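Local atomic coordinates of lipase (Streptomyces rimosus, PDB entry 5MAL), a protein that hydrolyses triacylglycerols and other fatty acid esters, acting as a secreted GDSL-family lipase that prefers medium-length acyl chains. Residues 5-10 / 66-71; 55-60 / 114-119; 84-89 / 164-169; 91-96 / 103-108. All blocks are in the same frame, centred on the assembly; numbering follows the deposited sequence.

Interaction 1: residues 5-10 / 66-71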
loop_
_atom_site.group_PDB
_atom_site.type_symbol
_atom_site.label_atom_id
_atom_site.label_comp_id
_atom_site.label_asym_id
_atom_site.label_seq_id
_atom_site.Cartn_x
_atom_site.Cartn_y
_atom_site.Cartn_z
ATOM N N VAL A 5 3.805 14.101 -6.073
ATOM C CA VAL A 5 4.372 12.847 -6.556
ATOM C C VAL A 5 3.799 11.691 -5.764
ATOM O O VAL A 5 3.883 11.666 -4.534
ATOM C CB VAL A 5 5.885 12.799 -6.446
ATOM C CG1 VAL A 5 6.395 11.460 -6.985
ATOM C CG2 VAL A 5 6.518 13.980 -7.214
ATOM N N ALA A 6 3.226 10.730 -6.475
ATOM C CA ALA A 6 2.665 9.556 -5.824
ATOM C C ALA A 6 3.525 8.341 -6.126
ATOM O O ALA A 6 3.565 7.848 -7.249
ATOM C CB ALA A 6 1.244 9.335 -6.271
ATOM N N LEU A 7 4.209 7.878 -5.090
ATOM C CA LEU A 7 5.134 6.756 -5.157
ATOM C C LEU A 7 4.515 5.499 -4.616
ATOM O O LEU A 7 3.495 5.539 -3.935
ATOM C CB LEU A 7 6.377 7.034 -4.311
ATOM C CG LEU A 7 7.058 8.374 -4.495
ATOM C CD1 LEU A 7 8.000 8.524 -3.334
ATOM C CD2 LEU A 7 7.783 8.361 -5.832
ATOM N N GLY A 8 5.180 4.383 -4.863
ATOM C CA GLY A 8 4.853 3.187 -4.128
ATOM C C GLY A 8 4.547 1.979 -4.966
ATOM O O GLY A 8 4.959 1.892 -6.133
ATOM N N ASP A 9 3.824 1.041 -4.350
ATOM C CA ASP A 9 3.550 -0.243 -4.967
ATOM C C ASP A 9 2.120 -0.285 -5.452
ATOM O O ASP A 9 1.548 0.744 -5.764
ATOM C CB ASP A 9 3.827 -1.388 -4.003
ATOM C CG ASP A 9 3.117 -1.230 -2.675
ATOM O OD1 ASP A 9 2.078 -0.533 -2.604
ATOM O OD2 ASP A 9 3.599 -1.829 -1.696
ATOM N N SER A 10 1.547 -1.479 -5.495
ATOM C CA SER A 10 0.275 -1.680 -6.153
ATOM C C SER A 10 -0.871 -1.097 -5.341
ATOM O O SER A 10 -1.951 -0.853 -5.877
ATOM C CB SER A 10 0.056 -3.164 -6.387
ATOM O OG SER A 10 0.365 -3.865 -5.198
ATOM N N THR A 66 12.293 9.966 -9.758
ATOM C CA THR A 66 12.702 10.939 -10.772
ATOM C C THR A 66 12.006 12.318 -10.677
ATOM O O THR A 66 12.687 13.348 -10.720
ATOM C CB THR A 66 12.511 10.356 -12.185
ATOM O OG1 THR A 66 13.333 9.188 -12.317
ATOM C CG2 THR A 66 12.893 11.364 -13.251
ATOM N N PRO A 67 10.669 12.354 -10.507
ATOM C CA PRO A 67 10.024 13.673 -10.435
ATOM C C PRO A 67 9.994 14.299 -9.042
ATOM O O PRO A 67 9.356 15.342 -8.849
ATOM C CB PRO A 67 8.597 13.375 -10.911
ATOM C CG PRO A 67 8.348 11.986 -10.432
ATOM C CD PRO A 67 9.677 11.259 -10.506
ATOM N N VAL A 68 10.651 13.668 -8.078
ATOM C CA VAL A 68 10.696 14.204 -6.727
ATOM C C VAL A 68 11.841 15.198 -6.646
ATOM O O VAL A 68 12.990 14.829 -6.830
ATOM C CB VAL A 68 10.895 13.102 -5.681
ATOM C CG1 VAL A 68 11.009 13.698 -4.296
ATOM C CG2 VAL A 68 9.739 12.110 -5.759
ATOM N N ASN A 69 11.533 16.458 -6.383
ATOM C CA ASN A 69 12.572 17.478 -6.368
ATOM C C ASN A 69 12.142 18.657 -5.504
ATOM O O ASN A 69 11.137 18.577 -4.792
ATOM C CB ASN A 69 12.901 17.916 -7.798
ATOM C CG ASN A 69 11.682 18.385 -8.555
ATOM O OD1 ASN A 69 10.895 19.188 -8.055
ATOM N ND2 ASN A 69 11.503 17.864 -9.758
ATOM N N SER A 70 12.900 19.749 -5.540
ATOM C CA SER A 70 12.618 20.842 -4.619
ATOM C C SER A 70 11.237 21.451 -4.863
ATOM O O SER A 70 10.641 22.032 -3.959
ATOM C CB SER A 70 13.703 21.920 -4.705
ATOM O OG SER A 70 13.938 22.290 -6.044
ATOM N N GLY A 71 10.713 21.278 -6.068
ATOM C CA GLY A 71 9.399 21.806 -6.392
ATOM C C GLY A 71 8.232 20.988 -5.870
ATOM O O GLY A 71 7.093 21.442 -5.884
#
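Val5, near the start of a strand in the parallel beta-sheet of this SGNH hydrolase, packs against Pro67 and Val68 in the loop that leads from helix 57-64 to strand 74-78. The tight part is a small apolar patch. Val5 turns both of its methyls on the loop, and its torsion shares out the work: CG1 stands anti to the backbone N (chi1 -179°) and meets Val68 CG2 at 3.6 Å and Pro67 CG at 4.0 Å, while CG2 lies 3.5 Å from the carbonyl atom Pro67 O. The side chains of Val5 and Val68 cross at about a right angle, and the methyl CG2 of Val68 also comes within 4.0 Å of Val5 CB. Leu7, two residues further along the same strand, adds a looser touch from its tip, with CD2 4.2 Å from Val68 CG2. Behind the patch, Val68 rests on Arg130 at the end of helix 98-130 and on Ala131 just past it, and Leu7 on Ile127. Further on, the strand delivers the GDS motif: Asp9 caps the next helix, and the nucleophile Ser10 has its OG hydrogen-bonded to His216 NE2, well away from this loop. No hydrogen bond joins the two segments. On its other side the loop is open to solvent, where Asn69, Ser70 and Gly71 are exposed. There Asn69 makes an Asx turn, in which its OD1 takes the N-H of Gly71 in its carbonyl plane, on a lone pair, at 2.9 Å from Gly71 N.

Interaction 2: residues 55-60 / 114-119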
loop_
_atom_site.group_PDB
_atom_site.type_symbol
_atom_site.label_atom_id
_atom_site.label_comp_id
_atom_site.label_asym_id
_atom_site.label_seq_id
_atom_site.Cartn_x
_atom_site.Cartn_y
_atom_site.Cartn_z
ATOM N N ALA A 55 6.419 -2.983 -7.013
ATOM C CA ALA A 55 7.538 -2.196 -6.510
ATOM C C ALA A 55 7.988 -2.579 -5.116
ATOM O O ALA A 55 7.189 -2.736 -4.187
ATOM C CB ALA A 55 7.208 -0.712 -6.535
ATOM N N ARG A 56 9.304 -2.720 -4.987
ATOM C CA ARG A 56 9.967 -2.794 -3.701
ATOM C C ARG A 56 10.596 -1.445 -3.451
ATOM O O ARG A 56 10.645 -0.615 -4.361
ATOM C CB ARG A 56 11.053 -3.874 -3.683
ATOM C CG ARG A 56 10.565 -5.310 -3.615
ATOM C CD ARG A 56 11.755 -6.272 -3.727
ATOM N NE ARG A 56 11.427 -7.620 -3.268
ATOM C CZ ARG A 56 10.646 -8.472 -3.930
ATOM N NH1 ARG A 56 10.096 -8.123 -5.091
ATOM N NH2 ARG A 56 10.406 -9.679 -3.427
ATOM N N THR A 57 11.113 -1.240 -2.241
ATOM C CA THR A 57 11.826 -0.009 -1.919
ATOM C C THR A 57 12.933 0.272 -2.942
ATOM O O THR A 57 13.168 1.422 -3.300
ATOM C CB THR A 57 12.438 -0.056 -0.508
ATOM O OG1 THR A 57 13.308 -1.186 -0.405
ATOM C CG2 THR A 57 11.343 -0.147 0.565
ATOM N N GLY A 58 13.586 -0.786 -3.415
ATOM C CA GLY A 58 14.657 -0.665 -4.394
ATOM C C GLY A 58 14.162 -0.172 -5.740
ATOM O O GLY A 58 14.859 0.545 -6.462
ATOM N N ASP A 59 12.942 -0.561 -6.082
ATOM C CA ASP A 59 12.322 -0.118 -7.318
ATOM C C ASP A 59 11.921 1.342 -7.203
ATOM O O ASP A 59 11.971 2.085 -8.178
ATOM C CB ASP A 59 11.114 -0.988 -7.642
ATOM C CG ASP A 59 11.487 -2.444 -7.773
ATOM O OD1 ASP A 59 12.340 -2.749 -8.635
ATOM O OD2 ASP A 59 10.972 -3.266 -6.992
ATOM N N VAL A 60 11.523 1.749 -6.004
ATOM C CA VAL A 60 11.191 3.145 -5.786
ATOM C C VAL A 60 12.453 3.975 -6.034
ATOM O O VAL A 60 12.415 4.993 -6.731
ATOM C CB VAL A 60 10.636 3.404 -4.368
ATOM C CG1 VAL A 60 10.427 4.881 -4.160
ATOM C CG2 VAL A 60 9.308 2.656 -4.166
ATOM N N GLN A 114 12.520 -6.707 11.049
ATOM C CA GLN A 114 13.983 -6.646 11.115
ATOM C C GLN A 114 14.628 -5.910 9.943
ATOM O O GLN A 114 15.456 -5.008 10.127
ATOM C CB GLN A 114 14.541 -8.064 11.189
ATOM C CG GLN A 114 14.137 -8.807 12.450
ATOM C CD GLN A 114 14.347 -10.309 12.346
ATOM O OE1 GLN A 114 15.146 -10.787 11.542
ATOM N NE2 GLN A 114 13.608 -11.066 13.156
ATOM N N THR A 115 14.233 -6.307 8.741
ATOM C CA THR A 115 14.951 -5.968 7.519
ATOM C C THR A 115 14.380 -4.714 6.870
ATOM O O THR A 115 15.108 -3.868 6.349
ATOM C CB THR A 115 14.887 -7.132 6.518
ATOM O OG1 THR A 115 15.143 -8.375 7.195
ATOM C CG2 THR A 115 15.878 -6.932 5.412
ATOM N N LEU A 116 13.057 -4.602 6.903
ATOM C CA LEU A 116 12.361 -3.492 6.254
ATOM C C LEU A 116 12.666 -2.068 6.766
ATOM O O LEU A 116 12.784 -1.154 5.938
ATOM C CB LEU A 116 10.846 -3.733 6.333
ATOM C CG LEU A 116 10.001 -2.616 5.719
ATOM C CD1 LEU A 116 10.277 -2.477 4.225
ATOM C CD2 LEU A 116 8.524 -2.874 5.996
ATOM N N PRO A 117 12.746 -1.853 8.102
ATOM C CA PRO A 117 12.925 -0.470 8.571
ATOM C C PRO A 117 14.059 0.279 7.872
ATOM O O PRO A 117 13.874 1.442 7.516
ATOM C CB PRO A 117 13.240 -0.638 10.057
ATOM C CG PRO A 117 12.577 -1.887 10.432
ATOM C CD PRO A 117 12.658 -2.790 9.237
ATOM N N ALA A 118 15.195 -0.382 7.645
ATOM C CA ALA A 118 16.338 0.300 7.048
ATOM C C ALA A 118 16.096 0.594 5.582
ATOM O O ALA A 118 16.648 1.551 5.037
ATOM C CB ALA A 118 17.608 -0.521 7.208
ATOM N N GLN A 119 15.283 -0.238 4.938
ATOM C CA GLN A 119 14.988 -0.033 3.536
ATOM C C GLN A 119 14.015 1.112 3.389
ATOM O O GLN A 119 14.075 1.856 2.421
ATOM C CB GLN A 119 14.420 -1.292 2.914
ATOM C CG GLN A 119 15.380 -2.448 2.962
ATOM C CD GLN A 119 14.803 -3.636 2.278
ATOM O OE1 GLN A 119 13.723 -4.104 2.647
ATOM N NE2 GLN A 119 15.497 -4.134 1.264
#
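Thr57, in the first turn of helix 57-64, and Gln119 of the long helix 98-130 bring their backbones close together, with 6.3 Å between their CA atoms. The long helix is kinked just before this point, where Pro117 has no N-H to give to the preceding turn. Thr57 CB is directed toward the other helix, and the branches spread over the base of Gln119. OG1 of Thr57 lies 3.5 Å from Gln119 CB, while its CG2 comes to 4.0 Å from the same CB and 3.9 Å from the carbonyl atom Gln119 O. Gln119, extended beyond CG, runs crosswise past the hydroxyl. Leu116, one turn earlier, adds only a marginal touch through its CD1 methyl, 4.5 Å from Thr57 CG2. Thr57 OG1 sits between the backbone N and the carbonyl carbon (chi1 57°), and from there it hydrogen-bonds Asp83 OD2. The amide of Gln119 looks elsewhere too, since OE1 bonds to the hydroxyl of Tyr111. At the start of the short helix, the side chain of Asp59 bonds back to the N-cap residue: its OD2, through the anti lone pair, takes the N-H of Arg56 at 2.7 Å from Arg56 N, nearly straight at 164°. Across the contact itself there is no hydrogen bond. These two segments therefore meet by van der Waals contact, which Thr57 and Val60 extend onto Val123 of the long helix, while the polar end of Thr57 is spent on Asp83 in the GGND sequence, a stretch characteristic of SGNH hydrolases.

Interaction 3: residues 84-89 / 164-169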
loop_
_atom_site.group_PDB
_atom_site.type_symbol
_atom_site.label_atom_id
_atom_site.label_comp_id
_atom_site.label_asym_id
_atom_site.label_seq_id
_atom_site.Cartn_x
_atom_site.Cartn_y
_atom_site.Cartn_z
ATOM N N ALA A 84 8.677 -7.367 1.804
ATOM C CA ALA A 84 8.423 -8.410 2.780
ATOM C C ALA A 84 7.825 -9.642 2.099
ATOM O O ALA A 84 7.598 -10.664 2.738
ATOM C CB ALA A 84 7.503 -7.893 3.873
ATOM N N GLY A 85 7.592 -9.534 0.794
ATOM C CA GLY A 85 7.069 -10.633 0.000
ATOM C C GLY A 85 5.609 -10.942 0.265
ATOM O O GLY A 85 5.233 -12.108 0.386
ATOM N N PHE A 86 4.773 -9.909 0.341
ATOM C CA PHE A 86 3.359 -10.105 0.652
ATOM C C PHE A 86 2.601 -10.849 -0.442
ATOM O O PHE A 86 1.838 -11.769 -0.149
ATOM C CB PHE A 86 2.669 -8.765 0.914
ATOM C CG PHE A 86 2.657 -8.368 2.361
ATOM C CD1 PHE A 86 3.514 -8.975 3.261
ATOM C CD2 PHE A 86 1.795 -7.386 2.820
ATOM C CE1 PHE A 86 3.512 -8.611 4.596
ATOM C CE2 PHE A 86 1.789 -7.019 4.150
ATOM C CZ PHE A 86 2.646 -7.633 5.041
ATOM N N ALA A 87 2.792 -10.430 -1.691
ATOM C CA ALA A 87 2.137 -11.079 -2.822
ATOM C C ALA A 87 2.470 -12.569 -2.839
ATOM O O ALA A 87 1.566 -13.417 -2.850
ATOM C CB ALA A 87 2.550 -10.419 -4.131
ATOM N N ASP A 88 3.767 -12.872 -2.825
ATOM C CA ASP A 88 4.264 -14.242 -2.755
ATOM C C ASP A 88 3.670 -15.009 -1.573
ATOM O O ASP A 88 3.276 -16.172 -1.702
ATOM C CB ASP A 88 5.791 -14.245 -2.651
ATOM C CG ASP A 88 6.384 -15.648 -2.730
ATOM O OD1 ASP A 88 6.344 -16.388 -1.718
ATOM O OD2 ASP A 88 6.900 -16.008 -3.810
ATOM N N THR A 89 3.629 -14.353 -0.418
ATOM C CA THR A 89 3.055 -14.951 0.778
ATOM C C THR A 89 1.582 -15.317 0.600
ATOM O O THR A 89 1.159 -16.431 0.931
ATOM C CB THR A 89 3.182 -14.016 1.967
ATOM O OG1 THR A 89 4.566 -13.844 2.284
ATOM C CG2 THR A 89 2.472 -14.612 3.150
ATOM N N ASN A 164 -3.153 -10.664 9.268
ATOM C CA ASN A 164 -3.483 -9.422 9.956
ATOM C C ASN A 164 -2.302 -8.923 10.781
ATOM O O ASN A 164 -2.004 -7.737 10.803
ATOM C CB ASN A 164 -4.688 -9.607 10.870
ATOM C CG ASN A 164 -6.006 -9.477 10.136
ATOM O OD1 ASN A 164 -6.042 -9.342 8.924
ATOM N ND2 ASN A 164 -7.087 -9.518 10.879
ATOM N N ALA A 165 -1.652 -9.848 11.478
ATOM C CA ALA A 165 -0.521 -9.508 12.329
ATOM C C ALA A 165 0.626 -8.934 11.510
ATOM O O ALA A 165 1.299 -8.006 11.953
ATOM C CB ALA A 165 -0.063 -10.738 13.121
ATOM N N ALA A 166 0.847 -9.504 10.327
ATOM C CA ALA A 166 1.830 -8.991 9.381
ATOM C C ALA A 166 1.492 -7.556 9.017
ATOM O O ALA A 166 2.360 -6.701 8.984
ATOM C CB ALA A 166 1.881 -9.857 8.132
ATOM N N ALA A 167 0.221 -7.298 8.732
ATOM C CA ALA A 167 -0.224 -5.935 8.459
ATOM C C ALA A 167 0.040 -5.045 9.663
ATOM O O ALA A 167 0.587 -3.948 9.528
ATOM C CB ALA A 167 -1.698 -5.916 8.113
ATOM N N ASP A 168 -0.355 -5.520 10.844
ATOM C CA ASP A 168 -0.121 -4.768 12.067
ATOM C C ASP A 168 1.363 -4.457 12.212
ATOM O O ASP A 168 1.743 -3.316 12.502
ATOM C CB ASP A 168 -0.627 -5.537 13.290
ATOM C CG ASP A 168 -2.139 -5.539 13.397
ATOM O OD1 ASP A 168 -2.789 -4.845 12.595
ATOM O OD2 ASP A 168 -2.672 -6.222 14.303
ATOM N N ASP A 169 2.198 -5.465 11.967
ATOM C CA ASP A 169 3.654 -5.298 12.052
ATOM C C ASP A 169 4.120 -4.233 11.084
ATOM O O ASP A 169 4.870 -3.338 11.468
ATOM C CB ASP A 169 4.399 -6.602 11.747
ATOM C CG ASP A 169 4.372 -7.595 12.907
ATOM O OD1 ASP A 169 3.748 -7.318 13.949
ATOM O OD2 ASP A 169 4.973 -8.672 12.758
#
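Phe86 and Ala166 lie on two helices that keep their distance, 8.9 Å from CA to CA, and a single aromatic side chain bridges the gap. In this alpha/beta SGNH fold, helix 86-96 starts directly after the loop carrying the GGND sequence, and Phe86 in its first turn spans the space to helix 159-180. The Phe86 ring reaches over with its far end: CZ is 3.9 Å from Ala166 CB and 4.1 Å from Ala166 O, and CE1 is 4.1 Å from the same CB. The methyl approaches the ring obliquely. Ala166 and Ala167 have only methyl side chains, consistent with the ring lying close to the backbone, with CZ 4.4 Å from Ala167 N. The ring also touches Ile112 of helix 98-130, and the Phe86 side chain is about 8 Å from those of Ser10 and His216. Further along helix 159-180, Asp169 ties that helix to 98-130 through a salt bridge from OD2 to Arg109 NE. The start of helix 86-96 is pinned at Gly85, the N-cap residue, whose positive phi of 72° turns the chain into the helix. Its carbonyl oxygen is gripped twice from opposite faces of its plane: Thr89 N gives the ordinary helical bond at 2.9 Å from Gly85 O, and Thr89 OG1 donates from above that plane, 39° out of it, at 2.7 Å.

Interaction 4: residues 91-96 / 103-108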
loop_
_atom_site.group_PDB
_atom_site.type_symbol
_atom_site.label_atom_id
_atom_site.label_comp_id
_atom_site.label_asym_id
_atom_site.label_seq_id
_atom_site.Cartn_x
_atom_site.Cartn_y
_atom_site.Cartn_z
ATOM N N THR A 91 -0.018 -15.829 -2.155
ATOM C CA THR A 91 -0.115 -16.903 -3.134
ATOM C C THR A 91 0.161 -18.258 -2.489
ATOM O O THR A 91 -0.593 -19.227 -2.683
ATOM C CB THR A 91 0.856 -16.667 -4.305
ATOM O OG1 THR A 91 0.341 -15.614 -5.133
ATOM C CG2 THR A 91 1.025 -17.937 -5.139
ATOM N N THR A 92 1.228 -18.308 -1.701
ATOM C CA THR A 92 1.637 -19.526 -1.019
ATOM C C THR A 92 0.540 -19.980 -0.077
ATOM O O THR A 92 0.201 -21.162 -0.019
ATOM C CB THR A 92 2.949 -19.314 -0.227
ATOM O OG1 THR A 92 4.053 -19.258 -1.137
ATOM C CG2 THR A 92 3.171 -20.434 0.782
ATOM N N CYS A 93 -0.028 -19.022 0.643
ATOM C CA CYS A 93 -1.065 -19.304 1.625
ATOM C C CYS A 93 -2.311 -19.921 1.029
ATOM O O CYS A 93 -2.984 -20.716 1.667
ATOM C CB CYS A 93 -1.459 -18.031 2.356
ATOM S SG CYS A 93 -0.259 -17.534 3.562
ATOM N N ASN A 94 -2.630 -19.530 -0.191
ATOM C CA ASN A 94 -3.859 -19.986 -0.787
ATOM C C ASN A 94 -3.651 -21.241 -1.601
ATOM O O ASN A 94 -4.605 -21.829 -2.105
ATOM C CB ASN A 94 -4.464 -18.872 -1.629
ATOM C CG ASN A 94 -5.159 -17.847 -0.774
ATOM O OD1 ASN A 94 -6.273 -18.081 -0.298
ATOM N ND2 ASN A 94 -4.493 -16.721 -0.528
ATOM N N LEU A 95 -2.397 -21.670 -1.696
ATOM C CA LEU A 95 -2.081 -22.877 -2.442
ATOM C C LEU A 95 -1.626 -24.036 -1.559
ATOM O O LEU A 95 -1.997 -25.187 -1.797
ATOM C CB LEU A 95 -1.006 -22.573 -3.477
ATOM C CG LEU A 95 -0.679 -23.724 -4.420
ATOM C CD1 LEU A 95 -1.967 -24.272 -4.999
ATOM C CD2 LEU A 95 0.258 -23.250 -5.529
ATOM N N GLN A 96 -0.827 -23.743 -0.538
ATOM C CA GLN A 96 -0.124 -24.808 0.177
ATOM C C GLN A 96 -0.679 -25.145 1.554
ATOM O O GLN A 96 -0.176 -26.054 2.225
ATOM C CB GLN A 96 1.348 -24.440 0.305
ATOM C CG GLN A 96 2.020 -24.296 -1.035
ATOM C CD GLN A 96 3.503 -24.122 -0.894
ATOM O OE1 GLN A 96 4.039 -24.222 0.205
ATOM N NE2 GLN A 96 4.180 -23.869 -2.002
ATOM N N ALA A 103 4.142 -20.440 8.142
ATOM C CA ALA A 103 5.597 -20.372 7.993
ATOM C C ALA A 103 6.014 -19.210 7.089
ATOM O O ALA A 103 6.970 -18.483 7.379
ATOM C CB ALA A 103 6.124 -21.688 7.432
ATOM N N ARG A 104 5.295 -19.060 5.982
ATOM C CA ARG A 104 5.573 -18.002 5.025
ATOM C C ARG A 104 5.324 -16.632 5.646
ATOM O O ARG A 104 6.114 -15.713 5.456
ATOM C CB ARG A 104 4.722 -18.193 3.766
ATOM C CG ARG A 104 5.071 -17.258 2.629
ATOM C CD ARG A 104 6.495 -17.487 2.154
ATOM N NE ARG A 104 6.947 -16.439 1.242
ATOM C CZ ARG A 104 7.490 -15.287 1.637
ATOM N NH1 ARG A 104 7.649 -15.031 2.931
ATOM N NH2 ARG A 104 7.878 -14.390 0.734
ATOM N N ILE A 105 4.220 -16.503 6.382
ATOM C CA ILE A 105 3.906 -15.287 7.123
ATOM C C ILE A 105 4.973 -14.956 8.155
ATOM O O ILE A 105 5.386 -13.801 8.308
ATOM C CB ILE A 105 2.566 -15.407 7.865
ATOM C CG1 ILE A 105 1.430 -15.679 6.890
ATOM C CG2 ILE A 105 2.302 -14.133 8.667
ATOM C CD1 ILE A 105 1.041 -14.482 6.146
ATOM N N ALA A 106 5.398 -15.975 8.893
ATOM C CA ALA A 106 6.427 -15.775 9.907
ATOM C C ALA A 106 7.693 -15.215 9.267
ATOM O O ALA A 106 8.336 -14.319 9.819
ATOM C CB ALA A 106 6.725 -17.086 10.633
ATOM N N LYS A 107 8.035 -15.739 8.095
ATOM C CA LYS A 107 9.220 -15.289 7.378
ATOM C C LYS A 107 8.999 -13.841 6.949
ATOM O O LYS A 107 9.872 -13.004 7.099
ATOM C CB LYS A 107 9.509 -16.204 6.181
ATOM C CG LYS A 107 10.534 -15.674 5.184
ATOM C CD LYS A 107 10.649 -16.589 3.975
ATOM C CE LYS A 107 11.488 -15.951 2.875
ATOM N NZ LYS A 107 11.566 -16.812 1.654
ATOM N N ALA A 108 7.801 -13.545 6.458
ATOM C CA ALA A 108 7.466 -12.187 6.048
ATOM C C ALA A 108 7.521 -11.248 7.237
ATOM O O ALA A 108 8.010 -10.125 7.131
ATOM C CB ALA A 108 6.078 -12.146 5.396
#
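Thr92 O is gripped by two backbone donors of its own helix, Gln96 N at 2.8 Å and Leu95 N at 3.1 Å, and the side chain of this same Thr92 meets Arg104 on the neighbouring helix. The methyl does the touching: with OG1 beside the backbone N (chi1 -74°), CG2 is left anti to that N and lies 4.0 Å from Arg104 CB and 4.1 Å from Arg104 CG, the two side chains standing roughly perpendicular. Beside them Cys93 SG rests 4.2 Å from Ile105 CG1. Helices 86-96 and 98-130 run antiparallel here as a helical hairpin, and the disulfide from Cys93 to Cys101 staples its short turn; Leu155 packs on the Cys93 side chain, and Ala162 and Ile163 of helix 159-180 lie against Ile105. Arg104 bends at its second torsion (chi2 62°), which carries the guanidinium along the helix surface, where NE forms a salt bridge with Asp88 OD1. Lys107 CE lies over one face of that guanidinium, 3.9 Å above its plane and offset toward the rim.

Interactions 3 and 4 are neighbours, with centres 9 Å apart on the shared helix 86-96: Thr89 CG2 packs 3.3 Å from Ile105 CD1, and Ala84 O lies 3.4 Å from Ala108 CB. Interactions 2 and 4 both draw on helix 98-130, though their centres are 20 Å apart. Interactions 1 and 2 meet at the strand end that leads to the nucleophile, where Gly8 O is 3.5 Å from Ala55 CB and Asp9 CB is 3.6 Å from Ala55 O. Interaction 1 contains Ser10 itself, and interaction 3 comes near the active site through Phe86, whose side chain is about 8 Å from those of Ser10 and His216. Interactions 1 and 4 are the farthest apart, about 31 Å between centres.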